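Local coordinates for protein histidinol-phosphate aminotransferase (Clostridium acetobutylicum, PDB 3FTB) that probably transfers amino groups with pyridoxal 5'-phosphate as cofactor, as a histidinol-phosphate aminotransferase of the class I and II family, at residues Lys77-Val82 / Glu200-Ser205; Ile91-Ser96 / Ala236-Lys241; Cys206-Arg211 / Gly227-Lys232. All blocks are in the same frame, centred on the assembly; numbering follows the deposited sequence.

Contact 1 of 3, residues Lys77-Val82 / Glu200-Ser205; sequences KDIGIV and EIKNYS
The entry to strand 80-84, an edge strand, within this chain, of the seven-stranded mixed sheet, meets the loop between strands 179-183 and 207-212 in this contact. Lys202 of the loop reaches across to the turn before the strand. Its CG stands anti to the carbonyl carbon, and the chain bends at chi2 (-48°). Beyond that bend it runs out extended and brings NZ to the backbone of Lys77 and Asp78. NZ donates a hydrogen bond to Lys77 O at 2.6 Å. The ammonium approaches nearly along the C=O axis, with an angle of 166° at the oxygen. Asp78 O lies 3.1 Å from the same NZ. NZ also has a side-chain partner in Asn230 OD1, next to the end of strand 225-229. The carboxylate of Asp78 is not in contact with the ammonium, since Asp78 OD2 is 5.3 Å from Lys202 NZ. Its opposite charge could still favour the protonated lysine.

The sheet is the large one of the aminotransferase class I and II fold, and strand 225-229 is the neighbour of 80-84 in it. Gly80 pairs with Thr229 there through the backbone, just after Ile79. The apolar part of the contact lies beside the lysine. Ile79 CG2, anti to the carbonyl carbon, comes up to the end of the Lys202 chain, and the two side chains cross at about a right angle. The CG2 methyl is 3.9 Å from Lys202 CE. It also touches Ile201 tip to tip, CG2 to CG2, at 4.1 Å. Ile201 is buried, and its side chain also rests on Leu76 and on Ile209 of strand 207-212. Lys202 is exposed on the protein surface. At the far end of the turn, Lys77 NZ forms a salt bridge with Glu71 of helix 64-74.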
loop_
_atom_site.group_PDB
_atom_site.type_symbol
_atom_site.label_atom_id
_atom_site.label_comp_id
_atom_site.label_asym_id
_atom_site.label_seq_id
_atom_site.Cartn_x
_atom_site.Cartn_y
_atom_site.Cartn_z
ATOM N N LYS A 77 8.174 20.732 -12.854
ATOM C CA LYS A 77 9.385 20.251 -12.199
ATOM C C LYS A 77 9.553 20.949 -10.842
ATOM O O LYS A 77 8.802 21.876 -10.519
ATOM C CB LYS A 77 10.613 20.465 -13.101
ATOM C CG LYS A 77 10.515 19.788 -14.471
ATOM C CD LYS A 77 10.444 18.291 -14.322
ATOM C CE LYS A 77 10.227 17.612 -15.656
ATOM N NZ LYS A 77 10.615 16.181 -15.555
ATOM N N ASP A 78 10.515 20.482 -10.050
ATOM C CA ASP A 78 10.807 21.050 -8.729
ATOM C C ASP A 78 9.527 21.211 -7.904
ATOM O O ASP A 78 9.224 22.296 -7.398
ATOM C CB ASP A 78 11.585 22.380 -8.849
ATOM C CG ASP A 78 12.289 22.790 -7.539
ATOM O OD1 ASP A 78 12.509 21.931 -6.653
ATOM O OD2 ASP A 78 12.636 23.985 -7.400
ATOM N N ILE A 79 8.784 20.111 -7.782
ATOM C CA ILE A 79 7.564 20.061 -6.976
ATOM C C ILE A 79 7.638 18.885 -6.025
ATOM O O ILE A 79 8.343 17.917 -6.284
ATOM C CB ILE A 79 6.301 19.886 -7.844
ATOM C CG1 ILE A 79 6.497 18.775 -8.879
ATOM C CG2 ILE A 79 5.953 21.178 -8.548
ATOM C CD1 ILE A 79 5.180 18.292 -9.522
ATOM N N GLY A 80 6.925 18.977 -4.913
ATOM C CA GLY A 80 6.769 17.828 -4.044
ATOM C C GLY A 80 5.844 16.825 -4.723
ATOM O O GLY A 80 4.829 17.200 -5.334
ATOM N N ILE A 81 6.204 15.548 -4.630
ATOM C CA ILE A 81 5.374 14.470 -5.144
ATOM C C ILE A 81 5.282 13.388 -4.075
ATOM O O ILE A 81 6.292 12.943 -3.539
ATOM C CB ILE A 81 5.951 13.883 -6.444
ATOM C CG1 ILE A 81 6.077 14.968 -7.516
ATOM C CG2 ILE A 81 5.075 12.734 -6.943
ATOM C CD1 ILE A 81 6.915 14.546 -8.700
ATOM N N VAL A 82 4.062 12.986 -3.742
ATOM C CA VAL A 82 3.866 11.936 -2.761
ATOM C C VAL A 82 3.114 10.798 -3.419
ATOM O O VAL A 82 2.107 11.022 -4.077
ATOM C CB VAL A 82 3.142 12.437 -1.481
ATOM C CG1 VAL A 82 4.085 13.304 -0.642
ATOM C CG2 VAL A 82 1.886 13.204 -1.826
ATOM N N GLU A 200 -1.559 26.145 -11.133
ATOM C CA GLU A 200 -1.466 27.193 -10.122
ATOM C C GLU A 200 -0.463 26.823 -9.034
ATOM O O GLU A 200 -0.215 27.611 -8.122
ATOM C CB GLU A 200 -2.843 27.454 -9.488
ATOM C CG GLU A 200 -3.639 28.617 -10.089
ATOM C CD GLU A 200 -4.454 28.202 -11.288
ATOM O OE1 GLU A 200 -4.667 26.985 -11.469
ATOM O OE2 GLU A 200 -4.887 29.092 -12.048
ATOM N N ILE A 201 0.111 25.626 -9.141
ATOM C CA ILE A 201 0.980 25.063 -8.097
ATOM C C ILE A 201 2.183 25.965 -7.766
ATOM O O ILE A 201 2.564 26.130 -6.599
ATOM C CB ILE A 201 1.472 23.648 -8.500
ATOM C CG1 ILE A 201 0.298 22.662 -8.563
ATOM C CG2 ILE A 201 2.523 23.138 -7.542
ATOM C CD1 ILE A 201 -0.234 22.274 -7.223
ATOM N N LYS A 202 2.772 26.561 -8.794
ATOM C CA LYS A 202 3.943 27.407 -8.604
ATOM C C LYS A 202 3.616 28.737 -7.910
ATOM O O LYS A 202 4.429 29.283 -7.158
ATOM C CB LYS A 202 4.618 27.646 -9.952
ATOM C CG LYS A 202 5.038 26.363 -10.643
ATOM C CD LYS A 202 5.774 25.483 -9.668
ATOM C CE LYS A 202 6.705 24.549 -10.393
ATOM N NZ LYS A 202 7.730 23.993 -9.487
ATOM N N ASN A 203 2.420 29.252 -8.161
ATOM C CA ASN A 203 2.046 30.555 -7.644
ATOM C C ASN A 203 1.573 30.505 -6.213
ATOM O O ASN A 203 1.472 31.546 -5.563
ATOM C CB ASN A 203 0.976 31.180 -8.526
ATOM C CG ASN A 203 1.511 31.554 -9.874
ATOM O OD1 ASN A 203 2.078 32.632 -10.047
ATOM N ND2 ASN A 203 1.363 30.655 -10.841
ATOM N N TYR A 204 1.275 29.299 -5.728
ATOM C CA TYR A 204 0.749 29.120 -4.375
ATOM C C TYR A 204 1.273 27.833 -3.752
ATOM O O TYR A 204 0.988 26.740 -4.248
ATOM C CB TYR A 204 -0.788 29.098 -4.381
ATOM C CG TYR A 204 -1.423 30.359 -4.908
ATOM C CD1 TYR A 204 -1.465 31.518 -4.140
ATOM C CD2 TYR A 204 -1.972 30.396 -6.182
ATOM C CE1 TYR A 204 -2.035 32.678 -4.633
ATOM C CE2 TYR A 204 -2.545 31.556 -6.685
ATOM C CZ TYR A 204 -2.570 32.690 -5.905
ATOM O OH TYR A 204 -3.136 33.834 -6.405
ATOM N N SER A 205 2.035 27.946 -2.668
ATOM C CA SER A 205 2.403 26.747 -1.921
ATOM C C SER A 205 1.489 26.474 -0.714
ATOM O O SER A 205 1.892 25.825 0.247
ATOM C CB SER A 205 3.896 26.727 -1.553
ATOM O OG SER A 205 4.553 27.925 -1.919
#

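Contact 2 of 3, residues Ile91-Ser96 / Ala236-Lys241; sequences IELSIS and AKIKAK
Lys241 holds CG anti to its carbonyl carbon (chi1 -62°) and is extended beyond it, so NZ reaches Ser96. Ser96 holds OG in the crowded position between its backbone N and carbonyl carbon (chi1 78°). That position turns the hydroxyl back toward the backbone of Leu93 and also presents it to the lysine. The two segments are the C-terminal parts of helices 87-95 and 232-239 with the residues that follow, and the helices pack side by side in the aminotransferase class I and II fold. Both cover the same side of the large sheet, where Ser94 and Ile238 touch Phe208 of strand 207-212.

The middle of the contact is apolar. Leu93 points toward the other helix with CG anti to the carbonyl carbon. Its two methyl groups divide the work. CD1 meets Ile238 CG2 at 3.9 Å, where the side chains cross obliquely. CD2 lies against Lys241 CB, also at 3.9 Å, and the leucine and lysine chains slide past each other in opposite directions. Ile238 CG2 is anti to the backbone N (chi1 -67° for CG1) and faces CB and CD1 of Leu93. The other branch of Ile238 ends alongside Ser94, with CD1 4.4 Å from Ser94 CA. Ser94 itself gives its hydroxyl to Ile90 O, one turn back in its helix.

The second subunit borders this region. Lys117 of that subunit is hydrogen-bonded to Lys241 O.

The polar end is a short relay. Lys241 NZ donates to Ser96 OG at 3.0 Å, and the hydroxyl donates onward to the backbone of Leu93, three residues back. The ammonium may further polarise this hydroxyl. Ser96 OG meets Leu93 O at 2.5 Å, in the carbonyl plane and on a lone pair.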
loop_
_atom_site.group_PDB
_atom_site.type_symbol
_atom_site.label_atom_id
_atom_site.label_comp_id
_atom_site.label_asym_id
_atom_site.label_seq_id
_atom_site.Cartn_x
_atom_site.Cartn_y
_atom_site.Cartn_z
ATOM N N ILE A 91 -5.394 11.395 0.760
ATOM C CA ILE A 91 -6.489 12.100 1.423
ATOM C C ILE A 91 -6.352 11.993 2.940
ATOM O O ILE A 91 -6.315 13.008 3.648
ATOM C CB ILE A 91 -7.851 11.520 1.001
ATOM C CG1 ILE A 91 -8.072 11.732 -0.501
ATOM C CG2 ILE A 91 -8.977 12.141 1.824
ATOM C CD1 ILE A 91 -9.313 11.056 -1.040
ATOM N N GLU A 92 -6.259 10.761 3.435
ATOM C CA GLU A 92 -6.041 10.533 4.860
ATOM C C GLU A 92 -4.801 11.260 5.377
ATOM O O GLU A 92 -4.883 12.017 6.342
ATOM C CB GLU A 92 -5.929 9.037 5.169
ATOM C CG GLU A 92 -5.388 8.747 6.563
ATOM C CD GLU A 92 -5.556 7.297 6.963
ATOM O OE1 GLU A 92 -6.583 6.696 6.588
ATOM O OE2 GLU A 92 -4.665 6.758 7.655
ATOM N N LEU A 93 -3.660 11.023 4.727
ATOM C CA LEU A 93 -2.373 11.541 5.194
ATOM C C LEU A 93 -2.280 13.059 5.193
ATOM O O LEU A 93 -1.758 13.655 6.138
ATOM C CB LEU A 93 -1.218 10.966 4.372
ATOM C CG LEU A 93 -0.813 9.535 4.712
ATOM C CD1 LEU A 93 0.121 9.025 3.658
ATOM C CD2 LEU A 93 -0.176 9.453 6.088
ATOM N N SER A 94 -2.763 13.687 4.128
ATOM C CA SER A 94 -2.729 15.138 4.062
ATOM C C SER A 94 -3.625 15.745 5.146
ATOM O O SER A 94 -3.332 16.805 5.694
ATOM C CB SER A 94 -3.113 15.635 2.670
ATOM O OG SER A 94 -4.369 15.124 2.267
ATOM N N ILE A 95 -4.704 15.053 5.477
ATOM C CA ILE A 95 -5.608 15.533 6.512
ATOM C C ILE A 95 -5.044 15.206 7.901
ATOM O O ILE A 95 -5.334 15.902 8.884
ATOM C CB ILE A 95 -7.033 14.951 6.330
ATOM C CG1 ILE A 95 -7.696 15.535 5.076
ATOM C CG2 ILE A 95 -7.900 15.209 7.564
ATOM C CD1 ILE A 95 -8.993 14.833 4.689
ATOM N N SER A 96 -4.215 14.166 7.969
ATOM C CA SER A 96 -3.586 13.755 9.225
ATOM C C SER A 96 -2.643 14.820 9.769
ATOM O O SER A 96 -2.238 14.761 10.931
ATOM C CB SER A 96 -2.823 12.436 9.051
ATOM O OG SER A 96 -1.563 12.631 8.418
ATOM N N ALA A 236 7.693 16.282 2.431
ATOM C CA ALA A 236 8.636 15.644 3.327
ATOM C C ALA A 236 7.912 15.115 4.557
ATOM O O ALA A 236 8.230 14.046 5.060
ATOM C CB ALA A 236 9.740 16.616 3.727
ATOM N N LYS A 237 6.928 15.865 5.033
ATOM C CA LYS A 237 6.176 15.465 6.218
ATOM C C LYS A 237 5.260 14.252 5.968
ATOM O O LYS A 237 5.052 13.409 6.853
ATOM C CB LYS A 237 5.353 16.650 6.734
ATOM C CG LYS A 237 6.170 17.834 7.221
ATOM C CD LYS A 237 5.255 19.019 7.521
ATOM C CE LYS A 237 6.011 20.199 8.107
ATOM N NZ LYS A 237 5.100 21.329 8.405
ATOM N N ILE A 238 4.706 14.175 4.762
ATOM C CA ILE A 238 3.850 13.065 4.389
ATOM C C ILE A 238 4.672 11.812 4.128
ATOM O O ILE A 238 4.242 10.704 4.456
ATOM C CB ILE A 238 2.986 13.403 3.163
ATOM C CG1 ILE A 238 1.976 14.493 3.527
ATOM C CG2 ILE A 238 2.277 12.160 2.688
ATOM C CD1 ILE A 238 1.343 15.152 2.343
ATOM N N LYS A 239 5.856 11.998 3.547
ATOM C CA LYS A 239 6.779 10.896 3.287
ATOM C C LYS A 239 7.270 10.353 4.614
ATOM O O LYS A 239 7.324 9.141 4.827
ATOM C CB LYS A 239 7.949 11.368 2.434
ATOM C CG LYS A 239 8.454 10.354 1.413
ATOM C CD LYS A 239 9.101 11.085 0.240
ATOM C CE LYS A 239 8.110 12.064 -0.412
ATOM N NZ LYS A 239 8.766 13.105 -1.259
ATOM N N ALA A 240 7.598 11.267 5.519
ATOM C CA ALA A 240 8.019 10.911 6.874
ATOM C C ALA A 240 7.012 9.994 7.571
ATOM O O ALA A 240 7.367 9.236 8.469
ATOM C CB ALA A 240 8.233 12.169 7.697
ATOM N N LYS A 241 5.754 10.064 7.152
ATOM C CA LYS A 241 4.712 9.247 7.754
ATOM C C LYS A 241 4.590 7.878 7.082
ATOM O O LYS A 241 4.216 6.891 7.723
ATOM C CB LYS A 241 3.371 9.991 7.723
ATOM C CG LYS A 241 3.373 11.287 8.519
ATOM C CD LYS A 241 1.962 11.762 8.822
ATOM C CE LYS A 241 1.973 12.791 9.935
ATOM N NZ LYS A 241 0.609 13.141 10.418
#

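Contact 3 of 3, residues Cys206-Arg211 / Gly227-Lys232; sequences CLFIIR and GITNNK. With PO4 (phosphate ion), chain G.
Leu207 O is gripped by two partners, Thr229 OG1 and, probably, a water. Thr229 OG1 gives Leu207 O a hydrogen bond of 2.8 Å in the carbonyl plane, and the water lies 2.9 Å from Leu207 O. The same water accepts from Asn230 N. Thr229 OG1 lies anti to its backbone N (chi1 -168°) and in turn accepts from Asn231 N at 3.1 Å, an ST turn. Asn231 then serves as N-cap of helix 232-239, its OD1 bonded to Ile234 N. Strands 207-212 and 225-229 run antiparallel in the large sheet of this aminotransferase fold. Ile209 and Ile228 form a hydrogen-bonded pair. The bond from Ile209 N to Ile228 O is nearly straight (172°), while that from Ile228 N to Ile209 O is more bent (146°). Their side chains share one face, with Ile209 CB 4.1 Å from Ile228 CB. On the other face the Phe208 side chain, CG anti to the backbone N, reaches Gly227 obliquely, with CZ 3.9 Å from Gly227 CA, and its CD1 touches Thr229 CB. Near the end of the strand, Arg211 holds a phosphate ion, probably from the crystallisation liquor, by two nearly straight bonds, NH1 to O1 and NH2 to O4. Arg211 NE salt-bridges Glu184.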
loop_
_atom_site.group_PDB
_atom_site.type_symbol
_atom_site.label_atom_id
_atom_site.label_comp_id
_atom_site.label_asym_id
_atom_site.label_seq_id
_atom_site.Cartn_x
_atom_site.Cartn_y
_atom_site.Cartn_z
ATOM N N CYS A 206 0.263 26.984 -0.780
ATOM C CA CYS A 206 -0.819 26.563 0.113
ATOM C C CYS A 206 -1.558 25.419 -0.566
ATOM O O CYS A 206 -2.131 24.555 0.088
ATOM C CB CYS A 206 -1.789 27.710 0.417
ATOM S SG CYS A 206 -2.783 28.287 -0.993
ATOM N N LEU A 207 -1.509 25.414 -1.895
ATOM C CA LEU A 207 -2.153 24.378 -2.691
ATOM C C LEU A 207 -1.530 23.005 -2.476
ATOM O O LEU A 207 -0.315 22.830 -2.601
ATOM C CB LEU A 207 -2.080 24.715 -4.185
ATOM C CG LEU A 207 -3.157 25.561 -4.859
ATOM C CD1 LEU A 207 -2.758 25.808 -6.300
ATOM C CD2 LEU A 207 -4.503 24.871 -4.791
ATOM N N PHE A 208 -2.373 22.034 -2.164
ATOM C CA PHE A 208 -1.982 20.641 -2.241
ATOM C C PHE A 208 -3.027 19.914 -3.089
ATOM O O PHE A 208 -4.221 19.931 -2.761
ATOM C CB PHE A 208 -1.888 20.032 -0.847
ATOM C CG PHE A 208 -1.426 18.594 -0.843
ATOM C CD1 PHE A 208 -0.078 18.292 -0.872
ATOM C CD2 PHE A 208 -2.339 17.553 -0.809
ATOM C CE1 PHE A 208 0.356 16.984 -0.868
ATOM C CE2 PHE A 208 -1.911 16.236 -0.804
ATOM C CZ PHE A 208 -0.557 15.952 -0.835
ATOM N N ILE A 209 -2.596 19.310 -4.194
ATOM C CA ILE A 209 -3.533 18.641 -5.106
ATOM C C ILE A 209 -3.422 17.122 -5.024
ATOM O O ILE A 209 -2.316 16.581 -4.937
ATOM C CB ILE A 209 -3.311 19.065 -6.587
ATOM C CG1 ILE A 209 -3.187 20.589 -6.725
ATOM C CG2 ILE A 209 -4.395 18.517 -7.474
ATOM C CD1 ILE A 209 -4.379 21.349 -6.239
ATOM N N ILE A 210 -4.571 16.448 -5.053
ATOM C CA ILE A 210 -4.627 14.996 -5.088
ATOM C C ILE A 210 -5.139 14.509 -6.451
ATOM O O ILE A 210 -6.245 14.863 -6.882
ATOM C CB ILE A 210 -5.542 14.474 -3.973
ATOM C CG1 ILE A 210 -5.005 14.911 -2.608
ATOM C CG2 ILE A 210 -5.665 12.975 -4.032
ATOM C CD1 ILE A 210 -5.827 14.411 -1.426
ATOM N N ARG A 211 -4.318 13.737 -7.153
ATOM C CA ARG A 211 -4.776 13.106 -8.380
ATOM C C ARG A 211 -4.887 11.600 -8.186
ATOM O O ARG A 211 -4.439 11.069 -7.179
ATOM C CB ARG A 211 -3.817 13.392 -9.525
ATOM C CG ARG A 211 -3.722 14.843 -9.919
ATOM C CD ARG A 211 -4.955 15.315 -10.605
ATOM N NE ARG A 211 -4.726 16.605 -11.245
ATOM C CZ ARG A 211 -4.561 16.755 -12.550
ATOM N NH1 ARG A 211 -4.608 15.692 -13.340
ATOM N NH2 ARG A 211 -4.360 17.964 -13.061
ATOM N N GLY A 227 0.153 13.003 -4.875
ATOM C CA GLY A 227 0.087 14.360 -4.364
ATOM C C GLY A 227 1.024 15.294 -5.117
ATOM O O GLY A 227 2.127 14.913 -5.476
ATOM N N ILE A 228 0.579 16.529 -5.327
ATOM C CA ILE A 228 1.278 17.522 -6.133
ATOM C C ILE A 228 1.328 18.852 -5.377
ATOM O O ILE A 228 0.284 19.423 -5.092
ATOM C CB ILE A 228 0.516 17.737 -7.463
ATOM C CG1 ILE A 228 0.588 16.463 -8.298
ATOM C CG2 ILE A 228 1.069 18.922 -8.235
ATOM C CD1 ILE A 228 2.007 15.865 -8.359
ATOM N N THR A 229 2.519 19.348 -5.042
ATOM C CA THR A 229 2.627 20.599 -4.283
ATOM C C THR A 229 4.008 21.242 -4.412
ATOM O O THR A 229 5.023 20.556 -4.490
ATOM C CB THR A 229 2.305 20.401 -2.772
ATOM O OG1 THR A 229 2.159 21.675 -2.129
ATOM C CG2 THR A 229 3.406 19.638 -2.075
ATOM N N ASN A 230 4.034 22.568 -4.434
ATOM C CA ASN A 230 5.282 23.307 -4.385
ATOM C C ASN A 230 5.807 23.374 -2.957
ATOM O O ASN A 230 6.933 23.799 -2.720
ATOM C CB ASN A 230 5.099 24.726 -4.922
ATOM C CG ASN A 230 6.243 25.153 -5.804
ATOM O OD1 ASN A 230 6.676 24.389 -6.671
ATOM N ND2 ASN A 230 6.749 26.368 -5.594
ATOM N N ASN A 231 4.981 22.963 -2.004
ATOM C CA ASN A 231 5.372 22.975 -0.600
ATOM C C ASN A 231 6.223 21.762 -0.253
ATOM O O ASN A 231 5.774 20.844 0.444
ATOM C CB ASN A 231 4.139 23.038 0.302
ATOM C CG ASN A 231 4.495 23.219 1.766
ATOM O OD1 ASN A 231 5.541 22.749 2.240
ATOM N ND2 ASN A 231 3.620 23.898 2.495
ATOM N N LYS A 232 7.460 21.772 -0.734
ATOM C CA LYS A 232 8.384 20.667 -0.505
ATOM C C LYS A 232 8.386 20.140 0.932
ATOM O O LYS A 232 8.548 18.941 1.155
ATOM C CB LYS A 232 9.791 21.064 -0.941
ATOM C CG LYS A 232 10.109 20.672 -2.379
ATOM C CD LYS A 232 9.217 21.406 -3.370
ATOM C CE LYS A 232 9.812 22.743 -3.789
ATOM N NZ LYS A 232 9.029 23.370 -4.876
HETATM P P PO4 G . -3.839 17.146 -16.428
HETATM O O1 PO4 G . -4.126 15.881 -15.658
HETATM O O2 PO4 G . -2.470 17.042 -17.063
HETATM O O3 PO4 G . -4.903 17.328 -17.491
HETATM O O4 PO4 G . -3.853 18.358 -15.521
HETATM O O HOH W 1 1.334 23.973 -4.748
#

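How the contacts relate
Contact 3 is the buried one and contact 1 lies at the surface, with contact 2 partly buried between these extremes. Contacts 1 and 3 reach the same sheet, since strands 80-84 and 225-229 are neighbours in it, and their centres are about 6 Å apart. Lys232 of contact 3 bonds back to Asp78 O of contact 1. Contact 2 packs helices onto that sheet: Ile91 rests on Ile210, and Val82 also meets Ile238. The chemistry follows the place. Backbone pairing dominates contact 3, whereas lysine ammonium groups close contacts 1 and 2, on main-chain oxygen in one and a serine hydroxyl in the other.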